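Local coordinates for protein L-amino acid deaminase (Proteus vulgaris, PDB 5I39) that probably oxidises L-amino acids as a membrane-bound, FAD-dependent deaminase of the amino acid oxidase type, at residues Ser76-Tyr86 with Glu178-Ala189. Numbering follows the deposited sequence.
Sequences SSRFYGQAISY and EEDSGSFDPEVA. With FAD (flavin-adenine dinucleotide), chain B.
Glu178 OE2 is gripped twice: Ser85 N reaches it at 2.9 Å on its syn lone pair, the side of the other oxygen, and Lys100 adds a salt bridge. CG anti to the backbone N (chi1 -180°) and an extended chain beyond it carry the carboxylate across to the backbone of 84-86. There OE2 lies beside Ile84 CA, and OE1 takes a weak bond from a water that also pairs with Ser85 OG. Next comes a short antiparallel pairing. Ala83 and Gly182 form a hydrogen-bonded pair: Gly182 N donates to Ala83 O and Ala83 N to Gly182 O, both at 2.9 Å. With no side chain on Gly182, where a CB would run into that of Ala83, Ala83 CB packs on Gly182 CA and on Phe184 CZ (3.7 Å). Beyond the non-hydrogen-bonded pair Gln82-Ser183, Phe184 N bonds to Gly81 O (3.0 Å). At the other end Pro186 CB stands over the centre of the Phe79 ring, a CH-pi contact 3.6 Å from the centroid and 10° off the normal, while Phe184 O approaches that ring's edge. Phe79 CG lies between its backbone N and carbonyl carbon (chi1 56°), bringing the ring under the proline. A water donates to both Ser76 O and Pro186 O. The 76-86 backbone thus backed is a wall of the flavin site: Gly81 N and Gln82 N both bond to FAD O4, and Gln82 O accepts from FAD N3 at 2.8 Å, fixing the pyrimidine edge. Strand 182-183 joins 82-83 to strand 117-123, and helix 376-392 packs on Phe79, Ala83 and Phe184 through Met377 and Thr378.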
loop_
_atom_site.group_PDB
_atom_site.type_symbol
_atom_site.label_atom_id
_atom_site.label_comp_id
_atom_site.label_asym_id
_atom_site.label_seq_id
_atom_site.Cartn_x
_atom_site.Cartn_y
_atom_site.Cartn_z
ATOM N N SER A 76 -1.513 -3.361 6.021
ATOM C CA SER A 76 -2.422 -3.514 4.897
ATOM C C SER A 76 -3.914 -3.432 5.241
ATOM O O SER A 76 -4.745 -3.630 4.359
ATOM C CB SER A 76 -2.101 -4.812 4.161
ATOM O OG SER A 76 -0.771 -4.791 3.664
ATOM N N SER A 77 -4.257 -3.148 6.499
ATOM C CA SER A 77 -5.622 -2.739 6.846
ATOM C C SER A 77 -5.663 -1.450 7.666
ATOM O O SER A 77 -6.676 -1.178 8.306
ATOM C CB SER A 77 -6.338 -3.862 7.604
ATOM O OG SER A 77 -5.681 -4.148 8.825
ATOM N N ARG A 78 -4.593 -0.648 7.610
ATOM C CA ARG A 78 -4.458 0.538 8.468
ATOM C C ARG A 78 -4.079 1.811 7.705
ATOM O O ARG A 78 -3.805 2.852 8.308
ATOM C CB ARG A 78 -3.438 0.253 9.579
ATOM C CG ARG A 78 -3.840 -0.910 10.475
ATOM C CD ARG A 78 -2.795 -1.253 11.531
ATOM N NE ARG A 78 -2.914 -0.411 12.720
ATOM C CZ ARG A 78 -3.876 -0.509 13.643
ATOM N NH1 ARG A 78 -4.848 -1.416 13.542
ATOM N NH2 ARG A 78 -3.873 0.324 14.680
ATOM N N PHE A 79 -4.120 1.740 6.384
ATOM C CA PHE A 79 -3.589 2.793 5.531
ATOM C C PHE A 79 -4.577 3.942 5.302
ATOM O O PHE A 79 -5.763 3.822 5.574
ATOM C CB PHE A 79 -3.105 2.180 4.212
ATOM C CG PHE A 79 -4.153 1.388 3.489
ATOM C CD1 PHE A 79 -5.122 2.035 2.747
ATOM C CD2 PHE A 79 -4.173 -0.003 3.543
ATOM C CE1 PHE A 79 -6.095 1.327 2.072
ATOM C CE2 PHE A 79 -5.146 -0.721 2.864
ATOM C CZ PHE A 79 -6.100 -0.054 2.120
ATOM N N TYR A 80 -4.068 5.049 4.777
ATOM C CA TYR A 80 -4.875 6.240 4.495
ATOM C C TYR A 80 -5.782 6.013 3.294
ATOM O O TYR A 80 -6.957 6.373 3.332
ATOM C CB TYR A 80 -3.986 7.458 4.254
ATOM C CG TYR A 80 -4.714 8.719 3.830
ATOM C CD1 TYR A 80 -5.870 9.154 4.480
ATOM C CD2 TYR A 80 -4.231 9.494 2.776
ATOM C CE1 TYR A 80 -6.520 10.318 4.090
ATOM C CE2 TYR A 80 -4.868 10.664 2.387
ATOM C CZ TYR A 80 -6.015 11.071 3.050
ATOM O OH TYR A 80 -6.660 12.226 2.690
ATOM N N GLY A 81 -5.213 5.452 2.229
ATOM C CA GLY A 81 -5.991 4.930 1.104
ATOM C C GLY A 81 -5.901 5.626 -0.229
ATOM O O GLY A 81 -6.832 5.522 -1.021
ATOM N N GLN A 82 -4.786 6.297 -0.503
ATOM C CA GLN A 82 -4.599 6.943 -1.801
ATOM C C GLN A 82 -3.538 6.223 -2.627
ATOM O O GLN A 82 -2.512 5.776 -2.104
ATOM C CB GLN A 82 -4.270 8.430 -1.644
ATOM C CG GLN A 82 -2.946 8.759 -0.974
ATOM C CD GLN A 82 -2.785 10.248 -0.724
ATOM O OE1 GLN A 82 -3.435 11.076 -1.372
ATOM N NE2 GLN A 82 -1.910 10.602 0.208
ATOM N N ALA A 83 -3.816 6.112 -3.923
ATOM C CA ALA A 83 -2.897 5.528 -4.894
ATOM C C ALA A 83 -2.469 6.647 -5.826
ATOM O O ALA A 83 -3.232 7.075 -6.697
ATOM C CB ALA A 83 -3.554 4.389 -5.657
ATOM N N ILE A 84 -1.253 7.148 -5.608
ATOM C CA ILE A 84 -0.789 8.361 -6.278
ATOM C C ILE A 84 0.609 8.184 -6.840
ATOM O O ILE A 84 1.419 7.428 -6.297
ATOM C CB ILE A 84 -0.848 9.610 -5.348
ATOM C CG1 ILE A 84 0.229 9.584 -4.248
ATOM C CG2 ILE A 84 -2.242 9.750 -4.752
ATOM C CD1 ILE A 84 0.306 10.858 -3.427
ATOM N N SER A 85 0.877 8.898 -7.930
ATOM C CA SER A 85 2.238 9.074 -8.438
ATOM C C SER A 85 2.799 10.470 -8.166
ATOM O O SER A 85 3.961 10.719 -8.483
ATOM C CB SER A 85 2.284 8.801 -9.939
ATOM O OG SER A 85 1.514 9.753 -10.651
ATOM N N TYR A 86 2.004 11.353 -7.556
ATOM C CA TYR A 86 2.374 12.765 -7.378
ATOM C C TYR A 86 3.710 12.918 -6.653
ATOM O O TYR A 86 3.895 12.347 -5.582
ATOM C CB TYR A 86 1.284 13.506 -6.593
ATOM C CG TYR A 86 1.236 15.004 -6.813
ATOM C CD1 TYR A 86 0.978 15.524 -8.075
ATOM C CD2 TYR A 86 1.367 15.902 -5.750
ATOM C CE1 TYR A 86 0.901 16.892 -8.286
ATOM C CE2 TYR A 86 1.287 17.272 -5.954
ATOM C CZ TYR A 86 1.058 17.757 -7.222
ATOM O OH TYR A 86 0.964 19.101 -7.430
ATOM N N GLU A 178 -4.035 15.381 -9.778
ATOM C CA GLU A 178 -3.767 14.048 -10.301
ATOM C C GLU A 178 -5.139 13.468 -10.586
ATOM O O GLU A 178 -5.784 12.891 -9.702
ATOM C CB GLU A 178 -2.976 13.214 -9.298
ATOM C CG GLU A 178 -2.660 11.809 -9.787
ATOM C CD GLU A 178 -1.641 11.073 -8.943
ATOM O OE1 GLU A 178 -0.823 11.714 -8.255
ATOM O OE2 GLU A 178 -1.635 9.820 -9.007
ATOM N N GLU A 179 -5.610 13.673 -11.814
ATOM C CA GLU A 179 -7.010 13.399 -12.143
ATOM C C GLU A 179 -7.383 11.932 -11.957
ATOM O O GLU A 179 -8.515 11.618 -11.605
ATOM C CB GLU A 179 -7.352 13.861 -13.564
ATOM C CG GLU A 179 -8.832 13.653 -13.899
ATOM C CD GLU A 179 -9.347 14.478 -15.063
ATOM O OE1 GLU A 179 -8.548 14.921 -15.903
ATOM O OE2 GLU A 179 -10.580 14.668 -15.155
ATOM N N ASP A 180 -6.424 11.048 -12.200
ATOM C CA ASP A 180 -6.658 9.611 -12.093
ATOM C C ASP A 180 -6.119 8.997 -10.802
ATOM O O ASP A 180 -5.879 7.794 -10.750
ATOM C CB ASP A 180 -6.075 8.894 -13.311
ATOM C CG ASP A 180 -4.569 8.903 -13.330
ATOM O OD1 ASP A 180 -3.952 9.819 -12.728
ATOM O OD2 ASP A 180 -4.001 7.983 -13.946
ATOM N N SER A 181 -5.937 9.795 -9.750
ATOM C CA SER A 181 -5.513 9.225 -8.473
ATOM C C SER A 181 -6.516 8.166 -8.036
ATOM O O SER A 181 -7.723 8.294 -8.278
ATOM C CB SER A 181 -5.408 10.287 -7.387
ATOM O OG SER A 181 -6.691 10.765 -7.020
ATOM N N GLY A 182 -6.000 7.121 -7.403
ATOM C CA GLY A 182 -6.824 6.046 -6.894
ATOM C C GLY A 182 -7.195 6.214 -5.442
ATOM O O GLY A 182 -6.513 6.903 -4.680
ATOM N N SER A 183 -8.276 5.543 -5.069
ATOM C CA SER A 183 -8.743 5.446 -3.699
ATOM C C SER A 183 -9.044 3.988 -3.404
ATOM O O SER A 183 -9.634 3.308 -4.234
ATOM C CB SER A 183 -10.020 6.264 -3.551
ATOM O OG SER A 183 -10.625 6.093 -2.283
ATOM N N PHE A 184 -8.643 3.517 -2.229
ATOM C CA PHE A 184 -9.022 2.182 -1.741
ATOM C C PHE A 184 -9.187 2.264 -0.233
ATOM O O PHE A 184 -8.519 3.054 0.429
ATOM C CB PHE A 184 -8.073 1.024 -2.175
ATOM C CG PHE A 184 -6.619 1.402 -2.380
ATOM C CD1 PHE A 184 -5.959 2.323 -1.564
ATOM C CD2 PHE A 184 -5.879 0.773 -3.383
ATOM C CE1 PHE A 184 -4.625 2.640 -1.778
ATOM C CE2 PHE A 184 -4.544 1.086 -3.593
ATOM C CZ PHE A 184 -3.920 2.025 -2.794
ATOM N N ASP A 185 -10.090 1.445 0.297
ATOM C CA ASP A 185 -10.497 1.566 1.698
ATOM C C ASP A 185 -9.886 0.422 2.507
ATOM O O ASP A 185 -10.045 -0.747 2.142
ATOM C CB ASP A 185 -12.023 1.533 1.829
ATOM C CG ASP A 185 -12.726 2.581 0.970
ATOM O OD1 ASP A 185 -12.081 3.544 0.496
ATOM O OD2 ASP A 185 -13.950 2.433 0.764
ATOM N N PRO A 186 -9.216 0.738 3.632
ATOM C CA PRO A 186 -8.495 -0.303 4.370
ATOM C C PRO A 186 -9.365 -1.333 5.090
ATOM O O PRO A 186 -8.862 -2.382 5.476
ATOM C CB PRO A 186 -7.646 0.502 5.349
ATOM C CG PRO A 186 -8.424 1.746 5.572
ATOM C CD PRO A 186 -9.014 2.068 4.236
ATOM N N GLU A 187 -10.658 -1.062 5.227
ATOM C CA GLU A 187 -11.576 -2.037 5.799
ATOM C C GLU A 187 -11.928 -3.154 4.814
ATOM O O GLU A 187 -12.524 -4.150 5.223
ATOM C CB GLU A 187 -12.856 -1.356 6.278
ATOM C CG GLU A 187 -12.638 -0.312 7.369
ATOM C CD GLU A 187 -12.075 1.009 6.871
ATOM O OE1 GLU A 187 -12.347 1.393 5.711
ATOM O OE2 GLU A 187 -11.343 1.659 7.644
ATOM N N VAL A 188 -11.576 -2.984 3.535
ATOM C CA VAL A 188 -11.998 -3.907 2.477
ATOM C C VAL A 188 -10.877 -4.425 1.570
ATOM O O VAL A 188 -10.800 -5.628 1.341
ATOM C CB VAL A 188 -13.088 -3.262 1.583
ATOM C CG1 VAL A 188 -13.559 -4.233 0.507
ATOM C CG2 VAL A 188 -14.273 -2.804 2.418
ATOM N N ALA A 189 -10.043 -3.538 1.028
ATOM C CA ALA A 189 -9.231 -3.875 -0.152
ATOM C C ALA A 189 -8.379 -5.137 -0.004
ATOM O O ALA A 189 -8.464 -6.042 -0.831
ATOM C CB ALA A 189 -8.362 -2.696 -0.553
HETATM P PA FAD B . 1.908 -5.767 6.251
HETATM O O1A FAD B . 2.267 -5.178 7.620
HETATM O O2A FAD B . 0.499 -5.449 5.786
HETATM O O5B FAD B . 2.014 -7.353 6.244
HETATM C C5B FAD B . 3.174 -8.053 6.673
HETATM C C4B FAD B . 2.663 -9.307 7.357
HETATM O O4B FAD B . 3.787 -10.153 7.671
HETATM C C3B FAD B . 1.958 -8.993 8.678
HETATM O O3B FAD B . 0.599 -9.424 8.614
HETATM C C2B FAD B . 2.814 -9.748 9.706
HETATM O O2B FAD B . 2.054 -10.266 10.815
HETATM C C1B FAD B . 3.466 -10.831 8.867
HETATM N N9A FAD B . 4.725 -11.372 9.390
HETATM C C8A FAD B . 5.780 -10.685 9.780
HETATM N N7A FAD B . 6.797 -11.491 10.151
HETATM C C5A FAD B . 6.331 -12.722 9.984
HETATM C C6A FAD B . 6.859 -14.069 10.188
HETATM N N6A FAD B . 8.110 -14.246 10.661
HETATM N N1A FAD B . 6.076 -15.123 9.890
HETATM C C2A FAD B . 4.840 -14.962 9.398
HETATM N N3A FAD B . 4.276 -13.765 9.205
HETATM C C4A FAD B . 4.978 -12.657 9.474
HETATM N N1 FAD B . 0.233 2.953 1.006
HETATM C C2 FAD B . -0.406 3.480 -0.043
HETATM O O2 FAD B . -0.154 3.016 -1.170
HETATM N N3 FAD B . -1.294 4.491 0.116
HETATM C C4 FAD B . -1.588 5.057 1.291
HETATM O O4 FAD B . -2.417 5.953 1.374
HETATM C C4X FAD B . -0.913 4.554 2.495
HETATM N N5 FAD B . -1.091 5.087 3.733
HETATM C C5X FAD B . -0.586 4.469 4.806
HETATM C C6 FAD B . -0.931 4.865 6.100
HETATM C C7 FAD B . -0.464 4.194 7.226
HETATM C C7M FAD B . -0.898 4.614 8.613
HETATM C C8 FAD B . 0.437 3.044 7.062
HETATM C C8M FAD B . 0.945 2.257 8.246
HETATM C C9 FAD B . 0.801 2.660 5.770
HETATM C C9A FAD B . 0.332 3.327 4.643
HETATM N N10 FAD B . 0.701 2.940 3.349
HETATM C C10 FAD B . 0.019 3.439 2.242
HETATM C "C1'" FAD B . 1.664 1.880 3.127
HETATM C "C2'" FAD B . 1.060 0.529 2.971
HETATM O "O2'" FAD B . 0.008 0.382 3.919
HETATM C "C3'" FAD B . 2.174 -0.488 3.199
HETATM O "O3'" FAD B . 3.342 -0.180 2.394
HETATM C "C4'" FAD B . 1.761 -1.904 2.871
HETATM O "O4'" FAD B . 0.522 -2.224 3.530
HETATM C "C5'" FAD B . 2.846 -2.867 3.319
HETATM O "O5'" FAD B . 2.364 -4.181 3.032
HETATM P P FAD B . 3.184 -5.452 3.611
HETATM O O1P FAD B . 2.490 -6.678 3.100
HETATM O O2P FAD B . 4.664 -5.252 3.361
HETATM O O3P FAD B . 3.043 -5.277 5.220
HETATM O O HOH W 1 -7.406 -3.602 3.399
HETATM O O HOH W 2 0.883 12.455 -10.364
#